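Local coordinates for CRISPR-associated endonuclease Cas9 (Campylobacter jejuni subsp. jejuni serotype O:2, PDB 5X2H), which is an RNA-guided DNA endonuclease of CRISPR adaptive immunity, cutting the two strands of invading DNA with separate RuvC-like and HNH nuclease domains, at residues Asn80-Asn85 / Gln122-Val127; Tyr476-Lys481 / Tyr505-Pro510; Lys694-Pro699 / Gly804-Lys809. One frame throughout, in Å; residues are numbered along the deposited sequence.

Contact 1. Residues Asn80-Asn85 / Gln122-Val127. With nucleotides of chain B.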
loop_
_atom_site.group_PDB
_atom_site.type_symbol
_atom_site.label_atom_id
_atom_site.label_comp_id
_atom_site.label_asym_id
_atom_site.label_seq_id
_atom_site.Cartn_x
_atom_site.Cartn_y
_atom_site.Cartn_z
ATOM N N ASN A 80 -25.390 11.510 31.425
ATOM C CA ASN A 80 -25.121 12.510 32.453
ATOM C C ASN A 80 -26.168 13.615 32.438
ATOM O O ASN A 80 -26.650 14.037 33.495
ATOM C CB ASN A 80 -23.723 13.100 32.263
ATOM C CG ASN A 80 -22.623 12.076 32.461
ATOM O OD1 ASN A 80 -22.832 11.036 33.084
ATOM N ND2 ASN A 80 -21.439 12.373 31.941
ATOM N N GLU A 81 -26.535 14.095 31.249
ATOM C CA GLU A 81 -27.456 15.224 31.160
ATOM C C GLU A 81 -28.886 14.806 31.475
ATOM O O GLU A 81 -29.613 15.534 32.162
ATOM C CB GLU A 81 -27.377 15.850 29.769
ATOM C CG GLU A 81 -28.265 17.065 29.577
ATOM C CD GLU A 81 -27.712 18.309 30.245
ATOM O OE1 GLU A 81 -26.590 18.252 30.794
ATOM O OE2 GLU A 81 -28.400 19.350 30.215
ATOM N N PHE A 82 -29.311 13.646 30.986
ATOM C CA PHE A 82 -30.686 13.197 31.159
ATOM C C PHE A 82 -30.872 12.295 32.372
ATOM O O PHE A 82 -32.001 11.869 32.636
ATOM C CB PHE A 82 -31.165 12.468 29.898
ATOM C CG PHE A 82 -31.253 13.351 28.683
ATOM C CD1 PHE A 82 -31.229 14.731 28.807
ATOM C CD2 PHE A 82 -31.365 12.799 27.418
ATOM C CE1 PHE A 82 -31.309 15.543 27.692
ATOM C CE2 PHE A 82 -31.448 13.607 26.298
ATOM C CZ PHE A 82 -31.420 14.980 26.437
ATOM N N LYS A 83 -29.800 12.005 33.113
ATOM C CA LYS A 83 -29.852 11.115 34.275
ATOM C C LYS A 83 -30.344 9.723 33.879
ATOM O O LYS A 83 -31.090 9.074 34.613
ATOM C CB LYS A 83 -30.714 11.704 35.395
ATOM N N LEU A 84 -29.923 9.268 32.703
ATOM C CA LEU A 84 -30.224 7.932 32.219
ATOM C C LEU A 84 -29.058 6.999 32.537
ATOM O O LEU A 84 -28.031 7.406 33.088
ATOM C CB LEU A 84 -30.524 7.964 30.720
ATOM C CG LEU A 84 -31.712 8.836 30.309
ATOM C CD1 LEU A 84 -31.823 8.927 28.798
ATOM C CD2 LEU A 84 -33.000 8.299 30.912
ATOM N N ASN A 85 -29.217 5.729 32.178
ATOM C CA ASN A 85 -28.227 4.703 32.470
ATOM C C ASN A 85 -27.359 4.481 31.239
ATOM O O ASN A 85 -27.869 4.120 30.173
ATOM C CB ASN A 85 -28.901 3.400 32.895
ATOM C CG ASN A 85 -28.269 2.796 34.132
ATOM O OD1 ASN A 85 -28.655 3.116 35.258
ATOM N ND2 ASN A 85 -27.291 1.918 33.930
ATOM N N GLN A 122 -35.891 9.998 26.565
ATOM C CA GLN A 122 -35.530 8.747 25.907
ATOM C C GLN A 122 -35.644 8.871 24.393
ATOM O O GLN A 122 -34.861 8.256 23.659
ATOM C CB GLN A 122 -36.411 7.603 26.412
ATOM C CG GLN A 122 -36.207 7.229 27.876
ATOM C CD GLN A 122 -36.910 8.176 28.834
ATOM O OE1 GLN A 122 -37.587 9.115 28.415
ATOM N NE2 GLN A 122 -36.750 7.932 30.130
ATOM N N ASP A 123 -36.609 9.660 23.912
ATOM C CA ASP A 123 -36.742 9.884 22.477
ATOM C C ASP A 123 -35.619 10.770 21.956
ATOM O O ASP A 123 -35.000 10.466 20.930
ATOM C CB ASP A 123 -38.102 10.508 22.164
ATOM C CG ASP A 123 -39.257 9.588 22.499
ATOM O OD1 ASP A 123 -39.082 8.355 22.405
ATOM O OD2 ASP A 123 -40.340 10.102 22.860
ATOM N N PHE A 124 -35.349 11.879 22.649
ATOM C CA PHE A 124 -34.261 12.759 22.241
ATOM C C PHE A 124 -32.924 12.031 22.262
ATOM O O PHE A 124 -32.048 12.314 21.436
ATOM C CB PHE A 124 -34.214 13.989 23.151
ATOM C CG PHE A 124 -33.469 15.157 22.564
ATOM C CD1 PHE A 124 -33.187 15.212 21.209
ATOM C CD2 PHE A 124 -33.047 16.202 23.371
ATOM C CE1 PHE A 124 -32.500 16.286 20.670
ATOM C CE2 PHE A 124 -32.360 17.279 22.838
ATOM C CZ PHE A 124 -32.085 17.319 21.486
ATOM N N ALA A 125 -32.754 11.085 23.189
ATOM C CA ALA A 125 -31.511 10.325 23.264
ATOM C C ALA A 125 -31.289 9.509 21.998
ATOM O O ALA A 125 -30.186 9.498 21.437
ATOM C CB ALA A 125 -31.528 9.417 24.493
ATOM N N ARG A 126 -32.331 8.815 21.532
ATOM C CA ARG A 126 -32.191 7.997 20.332
ATOM C C ARG A 126 -32.069 8.854 19.079
ATOM O O ARG A 126 -31.428 8.439 18.109
ATOM C CB ARG A 126 -33.370 7.027 20.221
ATOM C CG ARG A 126 -33.307 5.896 21.241
ATOM C CD ARG A 126 -34.529 4.991 21.197
ATOM N NE ARG A 126 -34.961 4.728 19.830
ATOM C CZ ARG A 126 -36.189 4.952 19.381
ATOM N NH1 ARG A 126 -37.123 5.425 20.197
ATOM N NH2 ARG A 126 -36.487 4.691 18.118
ATOM N N VAL A 127 -32.663 10.049 19.082
ATOM C CA VAL A 127 -32.524 10.950 17.941
ATOM C C VAL A 127 -31.072 11.382 17.781
ATOM O O VAL A 127 -30.509 11.327 16.681
ATOM C CB VAL A 127 -33.457 12.164 18.095
ATOM C CG1 VAL A 127 -33.044 13.277 17.144
ATOM C CG2 VAL A 127 -34.902 11.760 17.844
ATOM P P A B 63 -15.510 5.477 26.806
ATOM O OP1 A B 63 -16.275 5.051 28.003
ATOM O OP2 A B 63 -15.398 4.556 25.645
ATOM O "O5'" A B 63 -16.105 6.859 26.272
ATOM C "C5'" A B 63 -15.553 7.494 25.124
ATOM C "C4'" A B 63 -15.165 8.927 25.402
ATOM O "O4'" A B 63 -16.251 9.578 26.115
ATOM C "C3'" A B 63 -13.946 9.136 26.297
ATOM O "O3'" A B 63 -12.691 9.118 25.627
ATOM C "C2'" A B 63 -14.221 10.490 26.944
ATOM O "O2'" A B 63 -13.860 11.552 26.071
ATOM C "C1'" A B 63 -15.739 10.472 27.078
ATOM N N9 A B 63 -16.174 10.029 28.415
ATOM C C8 A B 63 -15.795 8.899 29.101
ATOM N N7 A B 63 -16.363 8.781 30.277
ATOM C C5 A B 63 -17.174 9.902 30.365
ATOM C C6 A B 63 -18.041 10.353 31.368
ATOM N N6 A B 63 -18.235 9.694 32.512
ATOM N N1 A B 63 -18.702 11.513 31.154
ATOM C C2 A B 63 -18.498 12.164 30.001
ATOM N N3 A B 63 -17.707 11.838 28.980
ATOM C C4 A B 63 -17.070 10.680 29.228
#

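Contact 2. Residues Tyr476-Lys481 / Tyr505-Pro510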
loop_
_atom_site.group_PDB
_atom_site.type_symbol
_atom_site.label_atom_id
_atom_site.label_comp_id
_atom_site.label_asym_id
_atom_site.label_seq_id
_atom_site.Cartn_x
_atom_site.Cartn_y
_atom_site.Cartn_z
ATOM N N TYR A 476 31.983 -16.404 -6.718
ATOM C CA TYR A 476 33.022 -16.239 -7.726
ATOM C C TYR A 476 33.940 -15.044 -7.505
ATOM O O TYR A 476 34.942 -14.927 -8.219
ATOM C CB TYR A 476 32.398 -16.119 -9.125
ATOM C CG TYR A 476 31.508 -17.278 -9.511
ATOM C CD1 TYR A 476 32.049 -18.501 -9.889
ATOM C CD2 TYR A 476 30.125 -17.148 -9.508
ATOM C CE1 TYR A 476 31.237 -19.563 -10.245
ATOM C CE2 TYR A 476 29.307 -18.203 -9.864
ATOM C CZ TYR A 476 29.868 -19.408 -10.231
ATOM O OH TYR A 476 29.053 -20.458 -10.585
ATOM N N GLY A 477 33.640 -14.160 -6.561
ATOM C CA GLY A 477 34.487 -13.006 -6.322
ATOM C C GLY A 477 34.135 -11.823 -7.199
ATOM O O GLY A 477 33.136 -11.810 -7.924
ATOM N N LYS A 478 34.995 -10.805 -7.131
ATOM C CA LYS A 478 34.743 -9.549 -7.829
ATOM C C LYS A 478 34.669 -9.756 -9.338
ATOM O O LYS A 478 35.255 -10.688 -9.896
ATOM C CB LYS A 478 35.831 -8.525 -7.504
ATOM C CG LYS A 478 35.781 -7.950 -6.097
ATOM C CD LYS A 478 36.833 -6.861 -5.934
ATOM C CE LYS A 478 36.895 -6.342 -4.507
ATOM N NZ LYS A 478 35.618 -5.714 -4.076
ATOM N N VAL A 479 33.938 -8.858 -10.003
ATOM C CA VAL A 479 33.653 -8.944 -11.428
ATOM C C VAL A 479 33.990 -7.600 -12.065
ATOM O O VAL A 479 34.071 -6.570 -11.392
ATOM C CB VAL A 479 32.175 -9.331 -11.686
ATOM C CG1 VAL A 479 31.930 -9.668 -13.144
ATOM C CG2 VAL A 479 31.775 -10.509 -10.811
ATOM N N HIS A 480 34.204 -7.619 -13.383
ATOM C CA HIS A 480 34.543 -6.389 -14.094
ATOM C C HIS A 480 33.304 -5.585 -14.472
ATOM O O HIS A 480 33.325 -4.349 -14.417
ATOM C CB HIS A 480 35.347 -6.701 -15.358
ATOM C CG HIS A 480 36.575 -7.519 -15.115
ATOM N ND1 HIS A 480 37.761 -6.970 -14.679
ATOM C CD2 HIS A 480 36.804 -8.846 -15.260
ATOM C CE1 HIS A 480 38.667 -7.924 -14.560
ATOM N NE2 HIS A 480 38.111 -9.072 -14.905
ATOM N N LYS A 481 32.226 -6.259 -14.870
ATOM C CA LYS A 481 31.114 -5.575 -15.509
ATOM C C LYS A 481 29.794 -6.225 -15.118
ATOM O O LYS A 481 29.740 -7.413 -14.787
ATOM C CB LYS A 481 31.263 -5.585 -17.034
ATOM C CG LYS A 481 30.850 -4.286 -17.695
ATOM C CD LYS A 481 30.256 -4.524 -19.066
ATOM C CE LYS A 481 29.619 -3.252 -19.598
ATOM N NZ LYS A 481 28.767 -3.510 -20.790
ATOM N N TYR A 505 27.559 2.148 -5.357
ATOM C CA TYR A 505 27.831 1.463 -4.101
ATOM C C TYR A 505 28.630 0.173 -4.217
ATOM O O TYR A 505 29.025 -0.367 -3.178
ATOM C CB TYR A 505 26.513 1.151 -3.372
ATOM C CG TYR A 505 25.853 2.374 -2.782
ATOM C CD1 TYR A 505 26.137 2.778 -1.485
ATOM C CD2 TYR A 505 24.957 3.132 -3.524
ATOM C CE1 TYR A 505 25.546 3.897 -0.940
ATOM C CE2 TYR A 505 24.360 4.255 -2.987
ATOM C CZ TYR A 505 24.658 4.632 -1.694
ATOM O OH TYR A 505 24.069 5.747 -1.148
ATOM N N LEU A 506 28.887 -0.338 -5.416
ATOM C CA LEU A 506 29.610 -1.592 -5.581
ATOM C C LEU A 506 31.011 -1.330 -6.118
ATOM O O LEU A 506 31.197 -0.519 -7.031
ATOM C CB LEU A 506 28.868 -2.545 -6.522
ATOM C CG LEU A 506 29.368 -3.992 -6.517
ATOM C CD1 LEU A 506 28.978 -4.685 -5.218
ATOM C CD2 LEU A 506 28.844 -4.760 -7.720
ATOM N N ASP A 507 31.992 -2.024 -5.547
ATOM C CA ASP A 507 33.374 -1.931 -5.999
ATOM C C ASP A 507 33.658 -3.050 -6.992
ATOM O O ASP A 507 33.385 -4.222 -6.709
ATOM C CB ASP A 507 34.335 -2.013 -4.813
ATOM C CG ASP A 507 35.763 -1.688 -5.200
ATOM O OD1 ASP A 507 35.967 -1.080 -6.271
ATOM O OD2 ASP A 507 36.681 -2.046 -4.434
ATOM N N PHE A 508 34.204 -2.689 -8.147
ATOM C CA PHE A 508 34.458 -3.625 -9.233
ATOM C C PHE A 508 35.949 -3.905 -9.370
ATOM O O PHE A 508 36.796 -3.259 -8.746
ATOM C CB PHE A 508 33.908 -3.084 -10.557
ATOM C CG PHE A 508 32.411 -3.099 -10.646
ATOM C CD1 PHE A 508 31.663 -2.046 -10.147
ATOM C CD2 PHE A 508 31.752 -4.163 -11.239
ATOM C CE1 PHE A 508 30.284 -2.057 -10.232
ATOM C CE2 PHE A 508 30.373 -4.181 -11.326
ATOM C CZ PHE A 508 29.638 -3.127 -10.822
ATOM N N LEU A 509 36.258 -4.889 -10.207
ATOM C CA LEU A 509 37.643 -5.149 -10.561
ATOM C C LEU A 509 38.158 -4.039 -11.474
ATOM O O LEU A 509 37.423 -3.557 -12.341
ATOM C CB LEU A 509 37.782 -6.496 -11.269
ATOM C CG LEU A 509 37.760 -7.762 -10.414
ATOM C CD1 LEU A 509 37.909 -8.994 -11.289
ATOM C CD2 LEU A 509 38.855 -7.712 -9.360
ATOM N N PRO A 510 39.403 -3.604 -11.295
ATOM C CA PRO A 510 39.983 -2.643 -12.240
ATOM C C PRO A 510 40.085 -3.251 -13.632
ATOM O O PRO A 510 40.612 -4.351 -13.811
ATOM C CB PRO A 510 41.366 -2.350 -11.645
ATOM C CG PRO A 510 41.244 -2.709 -10.197
ATOM C CD PRO A 510 40.293 -3.867 -10.153
#

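Contact 3. Residues Lys694-Pro699 / Gly804-Lys809. With nucleotides of chain C.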
loop_
_atom_site.group_PDB
_atom_site.type_symbol
_atom_site.label_atom_id
_atom_site.label_comp_id
_atom_site.label_asym_id
_atom_site.label_seq_id
_atom_site.Cartn_x
_atom_site.Cartn_y
_atom_site.Cartn_z
ATOM N N LYS A 694 4.252 -44.297 8.206
ATOM C CA LYS A 694 3.281 -43.504 7.468
ATOM C C LYS A 694 3.359 -42.042 7.891
ATOM O O LYS A 694 3.674 -41.720 9.040
ATOM C CB LYS A 694 1.869 -44.048 7.684
ATOM C CG LYS A 694 1.673 -45.459 7.145
ATOM C CD LYS A 694 0.252 -45.947 7.366
ATOM C CE LYS A 694 0.031 -47.318 6.743
ATOM N NZ LYS A 694 -1.361 -47.810 6.966
ATOM N N PHE A 695 3.073 -41.153 6.945
ATOM C CA PHE A 695 3.209 -39.721 7.166
ATOM C C PHE A 695 1.870 -39.095 7.533
ATOM O O PHE A 695 0.804 -39.577 7.137
ATOM C CB PHE A 695 3.794 -39.031 5.931
ATOM C CG PHE A 695 5.212 -39.431 5.640
ATOM C CD1 PHE A 695 6.267 -38.800 6.277
ATOM C CD2 PHE A 695 5.488 -40.460 4.748
ATOM C CE1 PHE A 695 7.575 -39.174 6.021
ATOM C CE2 PHE A 695 6.792 -40.839 4.485
ATOM C CZ PHE A 695 7.840 -40.195 5.124
ATOM N N TYR A 696 1.942 -38.015 8.310
ATOM C CA TYR A 696 0.771 -37.314 8.813
ATOM C C TYR A 696 1.055 -35.819 8.818
ATOM O O TYR A 696 2.195 -35.390 9.023
ATOM C CB TYR A 696 0.391 -37.811 10.215
ATOM C CG TYR A 696 0.035 -39.282 10.246
ATOM C CD1 TYR A 696 1.005 -40.251 10.482
ATOM C CD2 TYR A 696 -1.267 -39.707 10.018
ATOM C CE1 TYR A 696 0.684 -41.602 10.501
ATOM C CE2 TYR A 696 -1.599 -41.057 10.034
ATOM C CZ TYR A 696 -0.619 -41.999 10.277
ATOM O OH TYR A 696 -0.942 -43.340 10.294
ATOM N N ALA A 697 0.008 -35.026 8.582
ATOM C CA ALA A 697 0.163 -33.593 8.377
ATOM C C ALA A 697 -0.745 -32.809 9.310
ATOM O O ALA A 697 -1.928 -33.132 9.461
ATOM C CB ALA A 697 -0.138 -33.202 6.928
ATOM N N VAL A 698 -0.185 -31.768 9.918
ATOM C CA VAL A 698 -0.908 -30.844 10.780
ATOM C C VAL A 698 -0.989 -29.502 10.047
ATOM O O VAL A 698 0.044 -28.847 9.848
ATOM C CB VAL A 698 -0.228 -30.689 12.146
ATOM C CG1 VAL A 698 -0.966 -29.658 12.995
ATOM C CG2 VAL A 698 -0.167 -32.029 12.862
ATOM N N PRO A 699 -2.173 -29.068 9.622
ATOM C CA PRO A 699 -2.275 -27.780 8.924
ATOM C C PRO A 699 -2.263 -26.625 9.911
ATOM O O PRO A 699 -2.872 -26.690 10.982
ATOM C CB PRO A 699 -3.621 -27.885 8.195
ATOM C CG PRO A 699 -4.439 -28.781 9.081
ATOM C CD PRO A 699 -3.481 -29.724 9.777
ATOM N N GLY A 804 -1.355 -38.279 -2.353
ATOM C CA GLY A 804 -1.453 -38.702 -0.965
ATOM C C GLY A 804 -0.094 -38.745 -0.288
ATOM O O GLY A 804 0.910 -39.150 -0.878
ATOM N N ILE A 805 -0.067 -38.319 0.978
ATOM C CA ILE A 805 1.174 -38.287 1.742
ATOM C C ILE A 805 1.355 -39.517 2.627
ATOM O O ILE A 805 2.502 -39.865 2.946
ATOM C CB ILE A 805 1.262 -37.014 2.613
ATOM C CG1 ILE A 805 0.443 -37.181 3.893
ATOM C CG2 ILE A 805 0.770 -35.805 1.855
ATOM C CD1 ILE A 805 0.572 -36.026 4.850
ATOM N N GLN A 806 0.268 -40.184 3.022
ATOM C CA GLN A 806 0.353 -41.169 4.097
ATOM C C GLN A 806 1.294 -42.313 3.741
ATOM O O GLN A 806 2.078 -42.763 4.583
ATOM C CB GLN A 806 -1.040 -41.702 4.431
ATOM C CG GLN A 806 -1.094 -42.516 5.713
ATOM C CD GLN A 806 -2.486 -43.040 6.016
ATOM O OE1 GLN A 806 -2.884 -43.143 7.178
ATOM N NE2 GLN A 806 -3.235 -43.377 4.971
ATOM N N ASN A 807 1.246 -42.785 2.496
ATOM C CA ASN A 807 2.014 -43.953 2.084
ATOM C C ASN A 807 3.161 -43.599 1.146
ATOM O O ASN A 807 3.627 -44.460 0.393
ATOM C CB ASN A 807 1.094 -44.986 1.433
ATOM C CG ASN A 807 0.018 -45.474 2.376
ATOM O OD1 ASN A 807 0.283 -45.758 3.544
ATOM N ND2 ASN A 807 -1.210 -45.559 1.880
ATOM N N LEU A 808 3.629 -42.352 1.179
ATOM C CA LEU A 808 4.772 -41.964 0.364
ATOM C C LEU A 808 5.993 -42.790 0.744
ATOM O O LEU A 808 6.276 -43.004 1.926
ATOM C CB LEU A 808 5.069 -40.475 0.536
ATOM C CG LEU A 808 4.182 -39.486 -0.226
ATOM C CD1 LEU A 808 4.550 -38.041 0.126
ATOM C CD2 LEU A 808 4.298 -39.720 -1.719
ATOM N N LYS A 809 6.713 -43.269 -0.273
ATOM C CA LYS A 809 7.917 -44.049 -0.013
ATOM C C LYS A 809 9.075 -43.149 0.403
ATOM O O LYS A 809 9.882 -43.524 1.261
ATOM C CB LYS A 809 8.275 -44.875 -1.250
ATOM C CG LYS A 809 9.563 -45.657 -1.126
ATOM C CD LYS A 809 9.813 -46.511 -2.363
ATOM C CE LYS A 809 11.152 -47.222 -2.279
ATOM N NZ LYS A 809 11.369 -48.134 -3.439
ATOM O "O5'" DC C 1 -2.047 -44.273 -0.317
ATOM C "C5'" DC C 1 -3.366 -43.904 -0.682
ATOM C "C4'" DC C 1 -3.487 -43.763 -2.187
ATOM O "O4'" DC C 1 -4.888 -43.804 -2.564
ATOM C "C3'" DC C 1 -2.953 -42.461 -2.767
ATOM O "O3'" DC C 1 -2.546 -42.679 -4.116
ATOM C "C2'" DC C 1 -4.180 -41.559 -2.685
ATOM C "C1'" DC C 1 -5.297 -42.539 -3.044
ATOM N N1 DC C 1 -6.608 -42.211 -2.421
ATOM C C2 DC C 1 -7.668 -41.782 -3.225
ATOM O O2 DC C 1 -7.492 -41.672 -4.443
ATOM N N3 DC C 1 -8.862 -41.496 -2.644
ATOM C C4 DC C 1 -9.011 -41.627 -1.324
ATOM N N4 DC C 1 -10.204 -41.333 -0.797
ATOM C C5 DC C 1 -7.941 -42.067 -0.487
ATOM C C6 DC C 1 -6.769 -42.346 -1.073
#

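Contact 1. Residues Asn80-Asn85 / Gln122-Val127
Phe82 and Leu84 supply one side of this contact, and Phe124, Ala125 and the amide end of Gln122 supply the other. Phe82 leaves its backbone toward the helix containing 122-127 and meets Phe124 through its outermost carbon: Phe124 CD2 lies 3.7 Å from Phe82 CZ, at the edge of the Phe82 ring and near its plane. The two side chains cross at about a right angle. A chi1 of -160° sets CG of Phe124 anti to its backbone N, and from there CD2 meets Phe82 CZ. The same Phe82 edge also reaches the next residue, CE2 lying 4.2 Å from Ala125 N.

Two residues further on, Leu84 makes a second point of attachment. Its branches divide the work, CD1 resting 4.3 Å from Ala125 CB while CD2 lies 3.8 Å from Gln122 NE2. Although Gln122 leaves its helix pointing away, a bend at chi2 (79°) turns CD back, and the amide end then crosses the leucine at its methyl group. Residues 80-82 lie near the end of the long arginine-rich bridge helix of Cas9, which begins at residue 51; Lys83, with left-handed backbone angles, redirects the chain and brings Leu84 round to helix 121-133. Phe222 joins both phenylalanines in an aromatic cluster that Phe214 extends at Phe124 and Phe228 at Phe82, while Tyr89 packs on Leu84 and Ala125. The carbonyl O of Phe82 accepts a hydrogen bond from Lys121 NZ.

Asn80, earlier in the same segment, does not face helix 121-133 but contacts the RNA: its ND2 donates to N1 of A63 of chain B over 3.0 Å, with a bent N-H...N angle of 136°.

Contact 2. Residues Tyr476-Lys481 / Tyr505-Pro510
Two connecting loops of the RuvC nuclease domain, which has the RNase H fold, come together where Leu509 lies between Lys478 and His480. The first loop runs from helix 456-476 into strand 481-485, the central-sheet strand that carries Glu485, a predicted magnesium ligand; the second follows helix 493-505. Their touching parts run 76° apart, so the loops cross rather than run side by side.

One backbone bond fixes the crossing point. Leu509 N donates to Val479 O over 3.0 Å in a nearly straight N-H...O arrangement (179°), the donor standing above the carbonyl plane. The same oxygen is approached by the ring of Phe508, whose CD2 edge comes within 3.3 Å of Val479 O. The ring of Phe508 also stacks with that of His529, whose ND1 donates a hydrogen bond to His480 O.

Leu509 points toward the first loop and uses its whole side chain. Its CG packs 3.6 Å from Lys478 CB, and CD2 touches the same lysine carbon. Lys478 then extends past the leucine until a turn at chi4 (-62°) places NZ near Asp507, a long salt bridge with 3.8 Å between Lys478 NZ and Asp507 OD2; the stronger ionic partner of this ammonium group is Asp439. Lys478 O, in turn, accepts a hydrogen bond from Arg9 NE.

His480 leaves its backbone pointing away, yet its imidazole swings back to Leu509, and Pro510 O lies at the ring edge. Leu509 CB sits 3.4 Å from His480 ND1, and the methyl CD1 covers one face of the imidazole in a CH-pi contact, 3.8 Å from the ring centroid and displaced toward the rim.

Contact 3. Residues Lys694-Pro699 / Gly804-Lys809
Gln806 O is approached by two donors from consecutive residues: the amide of Phe695, with a hydrogen bond of 3.0 Å from Phe695 N to Gln806 O, and the CA-H of Lys694, with Lys694 CA 3.2 Å from the same oxygen. A reciprocal CA-H...O contact runs from Gln806 CA to Phe695 O. Phe695 turns the edge of its ring to the other segment, its CE2 lying 3.4 Å from Leu808 O near the ring plane.

Ile805 to Leu808 form a type I beta turn between strands 799-804 and 810-816 of the PAM-interacting C-terminal domain's antiparallel sheet; the turn abuts strand 695-700, which pairs with strand 683-689. CG1 of Ile805 takes the crowded position between backbone N and carbonyl carbon (chi1 80°), and CD1 beyond it reaches 3.6 Å from Ala697 CB. The Gln806 amide stands nearly perpendicular to the Tyr696 ring, its OE1 approaching to 3.7 Å from Tyr696 OH.

Asn807 runs beside the extended Lys694 chain, OD1 against the lysine CE. Asn807 ND2 donates to O5' of DC1 of chain C over 2.7 Å, and Gly804 N bonds a DNA phosphate.

The three contacts follow one another along the chain and never touch. Contacts 1 and 2 lie on opposite sides of the chain's centre, with their own centres about 76 Å apart; contact 3 is about 63 Å from contact 1 and about 48 Å from contact 2, again between centres. Contacts 1 and 3 each include an asparagine hydrogen-bonded to nucleic acid, RNA in the first case and DNA in the second, and both are remote from the predicted metal site. Contact 2 lies nearer a predicted metal ligand, though not at it: about 11 Å separates the side chains of Lys481 and Glu485, while the nearest atom of contact 2 remains about 12 Å from bound nucleic acid.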